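Local coordinates for protein phenolpthiocerol synthesis type-I polyketide synthase ppsA (Mycobacterium bovis, PDB 7AKC) that probably loads malonyl-type extender units as the acyltransferase domain of a polyketide synthase that builds the lipid core of phthiocerols and phenolphthiocerols, at residues A[112-116]-A[133-137]; A[163-167]-A[192-197]; A[167-171]-A[183-189]; A[175-179]-A[300-304]; A[213-219]-A[263-268]. Numbering follows the deposited sequence.

Contact 1 of 5, residues A[112-116]-A[133-137]; sequences SMGEV and VTATR
A sequence and geometry fitting the GxSxG nucleophile elbow of acyltransferases put Ser112 at a strained turn (phi/psi 53/-129°) leading into helix 115-121, which packs on helix 127-141. Backbones come closest at Val116 and Thr134, CA to CA 7.3 Å. Val116 (chi1 t) aims its CG2 at CG1 of Val133, also t, 3.6 Å away, while its CG1 lies 3.7 Å from OG1 of Thr134, itself hydrogen-bonded to Gly130 O. Arg137 reaches across extended (chi1 and chi2 t), then bends at chi3 p. Met113, m at chi1 and chi2, lays SD over one guanidinium face, 3.5 Å from CZ of Arg137; Val116 CG2 is 3.5 Å from Arg137 NH2. Ser112 OG hydrogen-bonds to His214 NE2, consistent with the Ser-His pair of this family, whose members use an arginine placed like Arg137 for the substrate carboxylate. Arg137 NH2 donates weakly to Met113 O (3.3 Å), and Arg137 NH1 to a water (2.9 Å) that donates to Ser112 O (2.8 Å).

Contact 2 of 5, residues A[163-167]-A[192-197]; sequences LIADF and ELITRV. With NA (sodium ion), chain B.
Residues 163-167 carry the C-terminal end of helix 157-164 into a type I beta turn from Ile164 to Phe167, closed by Phe167 N to Ile164 O at 3.0 Å; residues 192-197 are continuous helix. CA atoms come nearest at Ile164 and Leu193, 8.0 Å. The turn directs Ile164 O (2.5 Å) and Phe167 O (2.4 Å) to a sodium ion, which Val170 O and three waters complete. Leu193 (chi1 m, chi2 t) sits among Leu163, Ile164 and Phe167: CD2 is 4.0 Å from the centroid of the Phe167 ring, over its face in a CH-pi contact, and 3.8 Å from Leu163 CG, while CD1 is 3.9 Å from Ile164 CG2. Leu163 CD2 meets Val197 CG2 at 3.6 Å. Arg196 lies with one guanidinium face over Phe167 CE1 (NH1 to CE1 3.6 Å), held by a salt bridge from its NH2 to Glu192 OE2 at 3.0 Å. Both helices pack on the antiparallel sheet of the ferredoxin-like subdomain, Ile164 and Leu193 touching Ile183 of strand 180-184.

Contact 3 of 5, residues A[167-171]-A[183-189]; sequences FPQVT and IAGPTEQ. With NA (sodium ion), chain B.
Segment 167-171 makes a type I beta turn from Phe167 to Val170 (Val170 N to Phe167 O, 3.0 Å) and enters strand 171-177; segment 183-189 leaves strand 180-184, turns a corner at Gly185 and starts helix 187-199 with Pro186 at the N-cap. Thr171 and Ala184 form an antiparallel hydrogen-bonded pair, CA to CA 5.6 Å: Thr171 N donates to Ala184 O at 3.0 Å, and Ala184 N to Thr171 O at 2.9 Å. Ala184 O also receives a CA-H...O contact from Val170 CA (3.4 Å). Gly185, at phi/psi 166/-169°, lets the chains close to 4.4 Å between its CA and that of Val170; a CB there would collide with Gln169 O and Val170 CG2. The glutamine amides meet outside the sheet, Gln189 NE2 donating to Gln169 OE1 at 3.0 Å, while Gln189 OE1 accepts from a water (2.7 Å) that in turn accepts from Gln169 N (2.9 Å). Phe167 O (2.4 Å) and Val170 O (2.2 Å) point at the sodium ion, Ile164 O and three waters being its other ligands; one of these waters donates to Pro168 O at 3.0 Å. Val170 CG1 packs 4.0 Å from Ile183 CB. Edge strand 171-177 pairing with inner strand 180-184, which runs on into helix 187-199, fits the beta-beta-alpha half of the ferredoxin-like subdomain of acyltransferases, here with a sodium-bound loop.

Contact 4 of 5, residues A[175-179]-A[300-304]; sequences YNSPR and AIIDT
Thr304 (chi1 m) lays its hydroxyl against the end of strand 171-177: OG1 is 3.4 Å from Ser177 CA, 3.5 Å from Ser177 CB and 3.8 Å from Pro178 CD. The CA atoms of Ser177 and Thr304, 5.0 Å apart, are the closest pair. Helix 300-304 and strand 175-177 approach to 7.2 Å between axes, their N-to-C directions 72° apart. Ser177 (chi1 p) points toward the helix, its CB 3.9 Å from Asp303 CB and 3.8 Å from Ala300 O; Ala300 CB sits 3.8 Å from Asn176 O. Two waters fill the polar gap. The first donates to Asn176 O (2.6 Å) and Ala300 O (2.9 Å) and accepts from Thr304 OG1 (2.6 Å). The second lies 2.7 Å from Ser177 OG and donates to Asp303 OD2 (2.6 Å); OD1 of Asp303 is taken by Gln299. Asn176 and Ser177 both face Gln180 in a classic beta bulge; here the edge strand of the ferredoxin-like sheet packs on helix 298-308 of the larger alpha/beta subdomain.

Contact 5 of 5, residues A[213-219]-A[263-268]; sequences PHNPAMD and NMRNPV
Backbone and ring hydrogen bonds fasten the 213-219 loop to the end of helix 257-265. CA atoms of His214 and Arg265 are only 4.3 Å apart, and His214 adopts a left-handed conformation (phi/psi 62/41°). His214 N donates to Met264 O at 2.8 Å; the imidazole (chi1 m) donates from ND1 to Asn266 O at 2.8 Å. Arg265 O, buried without a conventional partner, receives His214 CA in a CA-H...O contact of 3.2 Å. Within the loop an Asx turn forms, Asn215 OD1 accepting from Ala217 N at 3.2 Å as the 3-10 segment 216-219 begins. Since His214 NE2 is hydrogen-bonded to Ser112 OG, the two-point hold on this histidine is consistent with the Ser-His catalytic dyad of acyltransferases, ND1 being oriented by a main-chain carbonyl. Charge pairing occurs further out: Arg265 folds back (chi2 p), so that NE makes a salt bridge with Asp219 OD1 at 2.9 Å and a guanidinium face lies over Pro216 CA. A water accepts from Arg265 NH2 (2.9 Å) and donates to Asp219 OD2 (2.6 Å). Among apolar contacts, Val268 CG2 stands over the His214 ring, 3.4 Å from its centroid and 12° off the normal, a CH-pi contact; Met218 SD and Met264 CE touch at 3.9 Å.

Along the chain contact 1 comes first, contacts 2 and 3 follow from neighbouring segments sharing Phe167, and contact 5 is nested within the long loop closed by contact 4. Contacts 2 and 3, centres 8 Å apart, build one corner of the ferredoxin-like subdomain around a common sodium ion, using helix 187-199. Contacts 1 and 5, centres 12 Å apart, meet at Ser112 and His214, the probable active site; the centres of contacts 1 and 2 lie about 29 Å apart. Contact 5 also touches the small sheet through Thr171, and Val268 O is hydrogen-bonded to Tyr175 N of contact 4. Strand 171-177 thus links contacts 3, 4 and 5, tying the two subdomains together beside the putative catalytic cleft.

Contact 1 of 5, residues A[112-116]-A[133-137]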
# COMPACT_ATOMS: atom_id res chain seq x y z
N SER A 112 0.21 -1.16 0.51
CA SER A 112 -0.77 -1.67 1.45
C SER A 112 -1.66 -2.78 0.80
O SER A 112 -1.13 -3.67 0.14
CB SER A 112 -1.56 -0.50 2.07
OG SER A 112 -2.58 -0.93 2.97
N MET A 113 -2.98 -2.69 0.90
CA MET A 113 -3.90 -3.64 0.29
C MET A 113 -3.75 -3.75 -1.24
O MET A 113 -4.16 -4.75 -1.83
CB MET A 113 -5.34 -3.31 0.71
CG MET A 113 -5.51 -3.07 2.20
SD MET A 113 -5.46 -4.58 3.19
CE MET A 113 -3.69 -4.56 3.77
N GLY A 114 -3.08 -2.79 -1.86
CA GLY A 114 -2.81 -2.76 -3.30
C GLY A 114 -1.83 -3.81 -3.78
O GLY A 114 -1.72 -4.03 -4.99
N GLU A 115 -1.06 -4.43 -2.86
CA GLU A 115 -0.09 -5.46 -3.23
C GLU A 115 -0.80 -6.71 -3.80
O GLU A 115 -0.22 -7.41 -4.61
CB GLU A 115 0.83 -5.82 -2.05
CG GLU A 115 1.89 -6.84 -2.42
CD GLU A 115 3.15 -6.66 -1.60
OE1 GLU A 115 3.53 -7.62 -0.90
OE2 GLU A 115 3.76 -5.57 -1.66
N VAL A 116 -2.08 -6.95 -3.44
CA VAL A 116 -2.83 -8.07 -4.06
C VAL A 116 -2.94 -7.82 -5.57
O VAL A 116 -2.59 -8.70 -6.37
CB VAL A 116 -4.22 -8.30 -3.44
CG1 VAL A 116 -5.04 -9.29 -4.28
CG2 VAL A 116 -4.09 -8.81 -2.02
N VAL A 133 -8.26 -13.50 -2.27
CA VAL A 133 -7.51 -12.90 -1.16
C VAL A 133 -8.24 -11.64 -0.67
O VAL A 133 -8.45 -11.49 0.52
CB VAL A 133 -6.04 -12.59 -1.55
CG1 VAL A 133 -5.34 -11.79 -0.45
CG2 VAL A 133 -5.28 -13.88 -1.82
N THR A 134 -8.71 -10.81 -1.62
CA THR A 134 -9.42 -9.57 -1.32
C THR A 134 -10.65 -9.83 -0.50
O THR A 134 -10.78 -9.25 0.57
CB THR A 134 -9.74 -8.79 -2.61
OG1 THR A 134 -8.51 -8.57 -3.33
CG2 THR A 134 -10.38 -7.44 -2.30
N ALA A 135 -11.53 -10.75 -0.95
CA ALA A 135 -12.75 -11.09 -0.23
C ALA A 135 -12.47 -11.75 1.12
O ALA A 135 -13.12 -11.39 2.09
CB ALA A 135 -13.66 -11.98 -1.10
N THR A 136 -11.51 -12.69 1.19
CA THR A 136 -11.19 -13.37 2.45
C THR A 136 -10.70 -12.35 3.50
O THR A 136 -11.32 -12.21 4.56
CB THR A 136 -10.20 -14.53 2.20
OG1 THR A 136 -10.85 -15.58 1.53
CG2 THR A 136 -9.58 -15.05 3.48
N ARG A 137 -9.69 -11.57 3.15
CA ARG A 137 -9.13 -10.54 4.03
C ARG A 137 -10.18 -9.49 4.41
O ARG A 137 -10.27 -9.14 5.59
CB ARG A 137 -7.93 -9.87 3.33
CG ARG A 137 -7.20 -8.83 4.16
CD ARG A 137 -6.02 -8.25 3.36
NE ARG A 137 -6.43 -7.73 2.05
CZ ARG A 137 -5.58 -7.34 1.10
NH1 ARG A 137 -4.27 -7.45 1.28
NH2 ARG A 137 -6.04 -6.78 -0.01
O HOH W 1 -1.81 -6.39 0.15

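Contact 2 of 5, residues A[163-167]-A[192-197]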
# COMPACT_ATOMS: atom_id res chain seq x y z
N LEU A 163 7.81 9.42 18.72
CA LEU A 163 6.51 9.92 19.17
C LEU A 163 5.56 8.79 19.67
O LEU A 163 4.83 9.00 20.67
CB LEU A 163 5.85 10.60 17.94
CG LEU A 163 4.34 10.94 18.09
CD1 LEU A 163 4.14 12.09 19.12
CD2 LEU A 163 3.74 11.23 16.74
N ILE A 164 5.57 7.66 18.96
CA ILE A 164 4.61 6.60 19.29
C ILE A 164 5.20 5.47 20.14
O ILE A 164 4.50 4.49 20.40
CB ILE A 164 3.98 6.05 18.01
CG1 ILE A 164 5.03 5.31 17.14
CG2 ILE A 164 3.23 7.14 17.27
CD1 ILE A 164 4.45 4.75 15.91
N ALA A 165 6.44 5.61 20.60
CA ALA A 165 7.10 4.54 21.35
C ALA A 165 6.34 4.20 22.64
O ALA A 165 6.38 3.05 23.08
CB ALA A 165 8.54 4.94 21.67
N ASP A 166 5.66 5.19 23.25
CA ASP A 166 4.90 4.91 24.47
C ASP A 166 3.42 4.59 24.21
O ASP A 166 2.66 4.55 25.17
CB ASP A 166 5.07 6.00 25.53
CG ASP A 166 4.91 7.43 25.02
OD1 ASP A 166 4.68 7.61 23.78
OD2 ASP A 166 4.98 8.37 25.86
N PHE A 167 3.01 4.35 22.96
CA PHE A 167 1.62 3.99 22.64
C PHE A 167 1.68 2.58 22.13
O PHE A 167 1.89 2.40 20.93
CB PHE A 167 1.04 4.92 21.56
CG PHE A 167 0.48 6.22 22.07
CD1 PHE A 167 1.32 7.21 22.58
CD2 PHE A 167 -0.88 6.48 22.01
CE1 PHE A 167 0.79 8.42 23.06
CE2 PHE A 167 -1.41 7.68 22.50
CZ PHE A 167 -0.57 8.65 23.00
N GLU A 192 -5.42 11.61 19.57
CA GLU A 192 -4.57 12.21 20.62
C GLU A 192 -3.19 12.54 20.04
O GLU A 192 -2.60 13.58 20.36
CB GLU A 192 -4.43 11.31 21.86
CG GLU A 192 -3.50 11.96 22.88
CD GLU A 192 -3.26 11.34 24.24
OE1 GLU A 192 -3.88 10.29 24.54
OE2 GLU A 192 -2.48 11.93 25.02
N LEU A 193 -2.69 11.65 19.17
CA LEU A 193 -1.36 11.85 18.58
C LEU A 193 -1.35 13.02 17.58
O LEU A 193 -0.38 13.76 17.51
CB LEU A 193 -0.85 10.56 17.93
CG LEU A 193 -0.44 9.57 19.00
CD1 LEU A 193 -0.40 8.15 18.42
CD2 LEU A 193 0.91 10.01 19.57
N ILE A 194 -2.45 13.21 16.83
CA ILE A 194 -2.59 14.36 15.91
C ILE A 194 -2.49 15.67 16.70
O ILE A 194 -1.81 16.60 16.29
CB ILE A 194 -3.93 14.21 15.14
CG1 ILE A 194 -3.80 13.07 14.10
CG2 ILE A 194 -4.38 15.50 14.51
CD1 ILE A 194 -5.10 12.76 13.45
N THR A 195 -3.16 15.72 17.87
CA THR A 195 -3.13 16.86 18.76
C THR A 195 -1.71 17.10 19.28
O THR A 195 -1.25 18.25 19.30
CB THR A 195 -4.08 16.64 19.95
OG1 THR A 195 -5.42 16.52 19.44
CG2 THR A 195 -4.04 17.85 20.98
N ARG A 196 -1.00 16.02 19.70
CA ARG A 196 0.36 16.19 20.21
C ARG A 196 1.29 16.72 19.10
O ARG A 196 2.12 17.60 19.35
CB ARG A 196 0.90 14.84 20.75
CG ARG A 196 0.20 14.38 22.04
CD ARG A 196 0.88 13.14 22.61
NE ARG A 196 0.33 12.75 23.91
CZ ARG A 196 0.94 11.95 24.77
NH1 ARG A 196 2.15 11.46 24.50
NH2 ARG A 196 0.38 11.67 25.95
N VAL A 197 1.12 16.21 17.87
CA VAL A 197 1.99 16.62 16.76
C VAL A 197 1.72 18.12 16.48
O VAL A 197 2.66 18.89 16.46
CB VAL A 197 1.77 15.77 15.51
CG1 VAL A 197 2.53 16.33 14.29
CG2 VAL A 197 2.20 14.32 15.78
NA NA B . 3.77 2.27 19.49
O HOH W 2 5.07 1.28 21.20
O HOH W 3 5.62 1.80 18.14
O HOH W 4 3.84 -0.19 19.57

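Contact 3 of 5, residues A[167-171]-A[183-189]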
# COMPACT_ATOMS: atom_id res chain seq x y z
N PHE A 167 3.01 4.35 22.96
CA PHE A 167 1.62 3.99 22.64
C PHE A 167 1.68 2.58 22.13
O PHE A 167 1.89 2.40 20.93
CB PHE A 167 1.04 4.92 21.56
CG PHE A 167 0.48 6.22 22.07
CD1 PHE A 167 1.32 7.21 22.58
CD2 PHE A 167 -0.88 6.48 22.01
CE1 PHE A 167 0.79 8.42 23.06
CE2 PHE A 167 -1.41 7.68 22.50
CZ PHE A 167 -0.57 8.65 23.00
N PRO A 168 1.52 1.56 23.02
CA PRO A 168 1.68 0.15 22.56
C PRO A 168 0.79 -0.26 21.41
O PRO A 168 1.16 -1.15 20.64
CB PRO A 168 1.34 -0.70 23.81
CG PRO A 168 0.78 0.29 24.83
CD PRO A 168 1.31 1.64 24.48
N GLN A 169 -0.40 0.39 21.31
CA GLN A 169 -1.33 0.01 20.24
C GLN A 169 -1.21 0.83 18.96
O GLN A 169 -1.93 0.54 17.99
CB GLN A 169 -2.77 0.08 20.75
CG GLN A 169 -3.14 -0.99 21.74
CD GLN A 169 -4.60 -0.77 22.11
OE1 GLN A 169 -4.92 0.06 23.00
NE2 GLN A 169 -5.52 -1.50 21.46
N VAL A 170 -0.29 1.81 18.91
CA VAL A 170 -0.09 2.62 17.71
C VAL A 170 1.26 2.28 17.13
O VAL A 170 2.26 2.35 17.83
CB VAL A 170 -0.17 4.14 17.98
CG1 VAL A 170 0.12 4.89 16.68
CG2 VAL A 170 -1.57 4.50 18.52
N THR A 171 1.30 1.97 15.82
CA THR A 171 2.56 1.66 15.17
C THR A 171 2.73 2.48 13.91
O THR A 171 1.77 3.07 13.38
CB THR A 171 2.66 0.12 14.93
OG1 THR A 171 1.52 -0.31 14.19
CG2 THR A 171 2.77 -0.65 16.26
N ILE A 183 0.89 6.78 10.69
CA ILE A 183 0.75 5.94 11.88
C ILE A 183 -0.67 5.28 11.86
O ILE A 183 -1.57 5.80 11.23
CB ILE A 183 0.95 6.70 13.17
CG1 ILE A 183 -0.04 7.90 13.28
CG2 ILE A 183 2.42 7.21 13.21
CD1 ILE A 183 0.00 8.56 14.65
N ALA A 184 -0.83 4.18 12.57
CA ALA A 184 -2.08 3.45 12.57
C ALA A 184 -2.32 2.85 13.95
O ALA A 184 -1.40 2.38 14.60
CB ALA A 184 -2.05 2.34 11.51
N GLY A 185 -3.59 2.84 14.35
CA GLY A 185 -3.97 2.32 15.65
C GLY A 185 -5.39 2.73 16.01
O GLY A 185 -6.14 3.24 15.16
N PRO A 186 -5.80 2.52 17.27
CA PRO A 186 -7.16 2.89 17.67
C PRO A 186 -7.50 4.36 17.33
O PRO A 186 -6.65 5.24 17.59
CB PRO A 186 -7.18 2.61 19.19
CG PRO A 186 -6.13 1.54 19.37
CD PRO A 186 -5.02 1.94 18.39
N THR A 187 -8.67 4.63 16.73
CA THR A 187 -8.99 5.99 16.27
C THR A 187 -8.80 7.08 17.34
O THR A 187 -8.22 8.12 17.04
CB THR A 187 -10.38 6.08 15.63
OG1 THR A 187 -10.41 7.26 14.87
CG2 THR A 187 -11.53 6.15 16.65
N GLU A 188 -9.19 6.81 18.59
CA GLU A 188 -9.06 7.80 19.66
C GLU A 188 -7.61 8.09 20.02
O GLU A 188 -7.28 9.25 20.35
CB GLU A 188 -9.89 7.40 20.89
CG GLU A 188 -9.43 6.13 21.60
CD GLU A 188 -9.91 4.82 21.01
OE1 GLU A 188 -10.51 4.82 19.91
OE2 GLU A 188 -9.63 3.77 21.64
N GLN A 189 -6.73 7.05 19.86
CA GLN A 189 -5.29 7.26 20.10
C GLN A 189 -4.66 8.05 18.95
O GLN A 189 -3.82 8.90 19.19
CB GLN A 189 -4.60 5.93 20.36
CG GLN A 189 -5.21 5.23 21.59
CD GLN A 189 -4.53 3.92 21.88
OE1 GLN A 189 -3.39 3.67 21.46
NE2 GLN A 189 -5.19 3.06 22.65
NA NA B . 3.77 2.27 19.49
O HOH W 4 3.84 -0.19 19.57
O HOH W 5 -1.53 2.52 23.00
O HOH W 3 5.62 1.80 18.14
O HOH W 2 5.07 1.28 21.20

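Contact 4 of 5, residues A[175-179]-A[300-304]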
# COMPACT_ATOMS: atom_id res chain seq x y z
N TYR A 175 5.63 3.96 5.33
CA TYR A 175 6.76 4.84 5.08
C TYR A 175 6.42 5.54 3.75
O TYR A 175 6.62 4.93 2.69
CB TYR A 175 8.09 4.08 4.95
CG TYR A 175 8.54 3.36 6.20
CD1 TYR A 175 8.13 2.05 6.45
CD2 TYR A 175 9.44 3.95 7.08
CE1 TYR A 175 8.61 1.36 7.56
CE2 TYR A 175 9.92 3.26 8.19
CZ TYR A 175 9.52 1.96 8.42
OH TYR A 175 9.96 1.31 9.53
N ASN A 176 5.79 6.70 3.80
CA ASN A 176 5.39 7.40 2.56
C ASN A 176 6.55 7.93 1.78
O ASN A 176 6.70 7.67 0.60
CB ASN A 176 4.40 8.54 2.86
CG ASN A 176 3.00 8.17 2.55
OD1 ASN A 176 2.64 7.00 2.53
ND2 ASN A 176 2.15 9.15 2.33
N SER A 177 7.37 8.73 2.46
CA SER A 177 8.51 9.40 1.87
C SER A 177 9.36 9.88 3.07
O SER A 177 8.99 9.67 4.24
CB SER A 177 8.02 10.55 0.99
OG SER A 177 7.46 11.59 1.79
N PRO A 178 10.55 10.41 2.82
CA PRO A 178 11.44 10.75 3.94
C PRO A 178 10.86 11.63 5.02
O PRO A 178 11.18 11.42 6.17
CB PRO A 178 12.64 11.41 3.24
CG PRO A 178 12.65 10.73 1.88
CD PRO A 178 11.20 10.62 1.51
N ARG A 179 10.00 12.58 4.66
CA ARG A 179 9.45 13.53 5.62
C ARG A 179 7.95 13.33 5.89
O ARG A 179 7.31 14.23 6.43
CB ARG A 179 9.66 14.96 5.10
CG ARG A 179 11.11 15.25 4.81
CD ARG A 179 11.79 15.67 6.10
N ALA A 300 4.22 11.52 -3.05
CA ALA A 300 5.09 10.63 -2.25
C ALA A 300 6.15 10.00 -3.12
O ALA A 300 7.30 9.82 -2.68
CB ALA A 300 4.28 9.54 -1.59
N ILE A 301 5.78 9.62 -4.36
CA ILE A 301 6.72 9.02 -5.29
C ILE A 301 7.86 9.98 -5.61
O ILE A 301 9.03 9.63 -5.46
CB ILE A 301 5.94 8.52 -6.54
CG1 ILE A 301 5.12 7.28 -6.13
CG2 ILE A 301 6.85 8.29 -7.74
CD1 ILE A 301 4.04 6.77 -7.17
N ILE A 302 7.49 11.22 -6.01
CA ILE A 302 8.44 12.27 -6.36
C ILE A 302 9.31 12.65 -5.18
O ILE A 302 10.51 12.81 -5.35
CB ILE A 302 7.72 13.50 -6.93
CG1 ILE A 302 6.84 13.12 -8.11
CG2 ILE A 302 8.71 14.57 -7.32
CD1 ILE A 302 5.80 14.16 -8.44
N ASP A 303 8.71 12.84 -3.99
CA ASP A 303 9.47 13.22 -2.81
C ASP A 303 10.54 12.16 -2.50
O ASP A 303 11.69 12.51 -2.30
CB ASP A 303 8.55 13.41 -1.59
CG ASP A 303 7.64 14.64 -1.68
OD1 ASP A 303 7.91 15.52 -2.51
OD2 ASP A 303 6.65 14.71 -0.89
N THR A 304 10.18 10.86 -2.57
CA THR A 304 11.14 9.77 -2.33
C THR A 304 12.29 9.79 -3.36
O THR A 304 13.48 9.70 -3.00
CB THR A 304 10.42 8.41 -2.35
OG1 THR A 304 9.63 8.35 -1.17
CG2 THR A 304 11.44 7.18 -2.38
O HOH W 6 7.45 7.08 -1.78
O HOH W 7 5.51 12.66 0.34

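Contact 5 of 5, residues A[213-219]-A[263-268]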
# COMPACT_ATOMS: atom_id res chain seq x y z
N PRO A 213 -5.30 -1.17 8.67
CA PRO A 213 -4.39 -2.27 8.75
C PRO A 213 -3.03 -1.77 9.25
O PRO A 213 -2.95 -0.68 9.73
CB PRO A 213 -4.38 -2.75 7.29
CG PRO A 213 -4.94 -1.62 6.44
CD PRO A 213 -5.25 -0.49 7.39
N HIS A 214 -2.00 -2.61 9.19
CA HIS A 214 -0.61 -2.20 9.53
C HIS A 214 -0.48 -1.75 10.98
O HIS A 214 0.25 -0.80 11.23
CB HIS A 214 -0.06 -1.23 8.48
CG HIS A 214 -0.47 -1.63 7.11
ND1 HIS A 214 -0.12 -2.85 6.58
CD2 HIS A 214 -1.26 -1.03 6.21
CE1 HIS A 214 -0.65 -2.96 5.39
NE2 HIS A 214 -1.35 -1.88 5.15
N ASN A 215 -1.14 -2.48 11.87
CA ASN A 215 -1.09 -2.15 13.32
C ASN A 215 -1.45 -3.42 14.11
O ASN A 215 -1.97 -4.35 13.50
CB ASN A 215 -1.91 -0.90 13.64
CG ASN A 215 -3.40 -1.14 13.56
OD1 ASN A 215 -4.01 -1.53 14.54
ND2 ASN A 215 -3.99 -0.89 12.41
N PRO A 216 -1.18 -3.49 15.43
CA PRO A 216 -1.42 -4.70 16.21
C PRO A 216 -2.84 -5.29 16.20
O PRO A 216 -3.00 -6.42 16.55
CB PRO A 216 -1.04 -4.28 17.64
CG PRO A 216 0.01 -3.23 17.43
CD PRO A 216 -0.51 -2.47 16.24
N ALA A 217 -3.83 -4.51 15.79
CA ALA A 217 -5.21 -5.02 15.70
C ALA A 217 -5.31 -6.11 14.63
O ALA A 217 -6.25 -6.90 14.68
CB ALA A 217 -6.15 -3.89 15.40
N MET A 218 -4.36 -6.13 13.70
CA MET A 218 -4.35 -7.17 12.65
C MET A 218 -3.78 -8.50 13.16
O MET A 218 -3.99 -9.51 12.49
CB MET A 218 -3.56 -6.68 11.43
CG MET A 218 -4.09 -5.39 10.86
SD MET A 218 -5.69 -5.62 10.06
CE MET A 218 -6.78 -4.79 11.21
N ASP A 219 -3.08 -8.50 14.29
CA ASP A 219 -2.44 -9.75 14.78
C ASP A 219 -3.50 -10.84 14.92
O ASP A 219 -3.24 -11.96 14.48
CB ASP A 219 -1.82 -9.56 16.15
CG ASP A 219 -0.62 -8.63 16.19
OD1 ASP A 219 -0.05 -8.38 15.14
OD2 ASP A 219 -0.28 -8.19 17.29
N ASN A 263 1.58 -9.24 5.30
CA ASN A 263 1.39 -7.97 4.60
C ASN A 263 0.37 -7.05 5.28
O ASN A 263 0.58 -5.84 5.37
CB ASN A 263 1.04 -8.22 3.12
CG ASN A 263 0.47 -7.02 2.43
OD1 ASN A 263 -0.75 -6.81 2.43
ND2 ASN A 263 1.35 -6.16 1.92
N MET A 264 -0.71 -7.65 5.78
CA MET A 264 -1.78 -6.86 6.44
C MET A 264 -1.33 -6.28 7.79
O MET A 264 -1.90 -5.27 8.19
CB MET A 264 -3.05 -7.71 6.62
CG MET A 264 -2.96 -8.71 7.74
SD MET A 264 -4.37 -9.83 7.74
CE MET A 264 -5.72 -8.67 7.57
N ARG A 265 -0.33 -6.87 8.44
CA ARG A 265 0.13 -6.41 9.78
C ARG A 265 1.38 -5.54 9.65
O ARG A 265 1.45 -4.52 10.33
CB ARG A 265 0.45 -7.62 10.66
CG ARG A 265 1.19 -7.31 11.95
CD ARG A 265 0.41 -6.35 12.82
NE ARG A 265 1.16 -6.01 14.02
CZ ARG A 265 1.97 -4.97 14.13
NH1 ARG A 265 2.15 -4.15 13.11
NH2 ARG A 265 2.60 -4.76 15.27
N ASN A 266 2.33 -5.95 8.80
CA ASN A 266 3.59 -5.22 8.73
C ASN A 266 3.40 -3.79 8.25
O ASN A 266 2.46 -3.51 7.49
CB ASN A 266 4.53 -5.91 7.73
CG ASN A 266 5.31 -7.05 8.30
OD1 ASN A 266 5.07 -7.52 9.42
ND2 ASN A 266 6.24 -7.57 7.50
N PRO A 267 4.33 -2.89 8.60
CA PRO A 267 4.33 -1.57 7.97
C PRO A 267 4.45 -1.72 6.43
O PRO A 267 4.88 -2.76 5.89
CB PRO A 267 5.61 -0.89 8.49
CG PRO A 267 6.16 -1.75 9.49
CD PRO A 267 5.50 -3.10 9.47
N VAL A 268 4.04 -0.68 5.73
CA VAL A 268 4.09 -0.65 4.24
C VAL A 268 5.39 0.08 3.86
O VAL A 268 5.51 1.30 4.12
CB VAL A 268 2.89 0.12 3.69
CG1 VAL A 268 3.00 0.24 2.16
CG2 VAL A 268 1.57 -0.52 4.12
O HOH W 8 2.91 -1.35 11.83
O HOH W 9 1.79 -6.62 17.37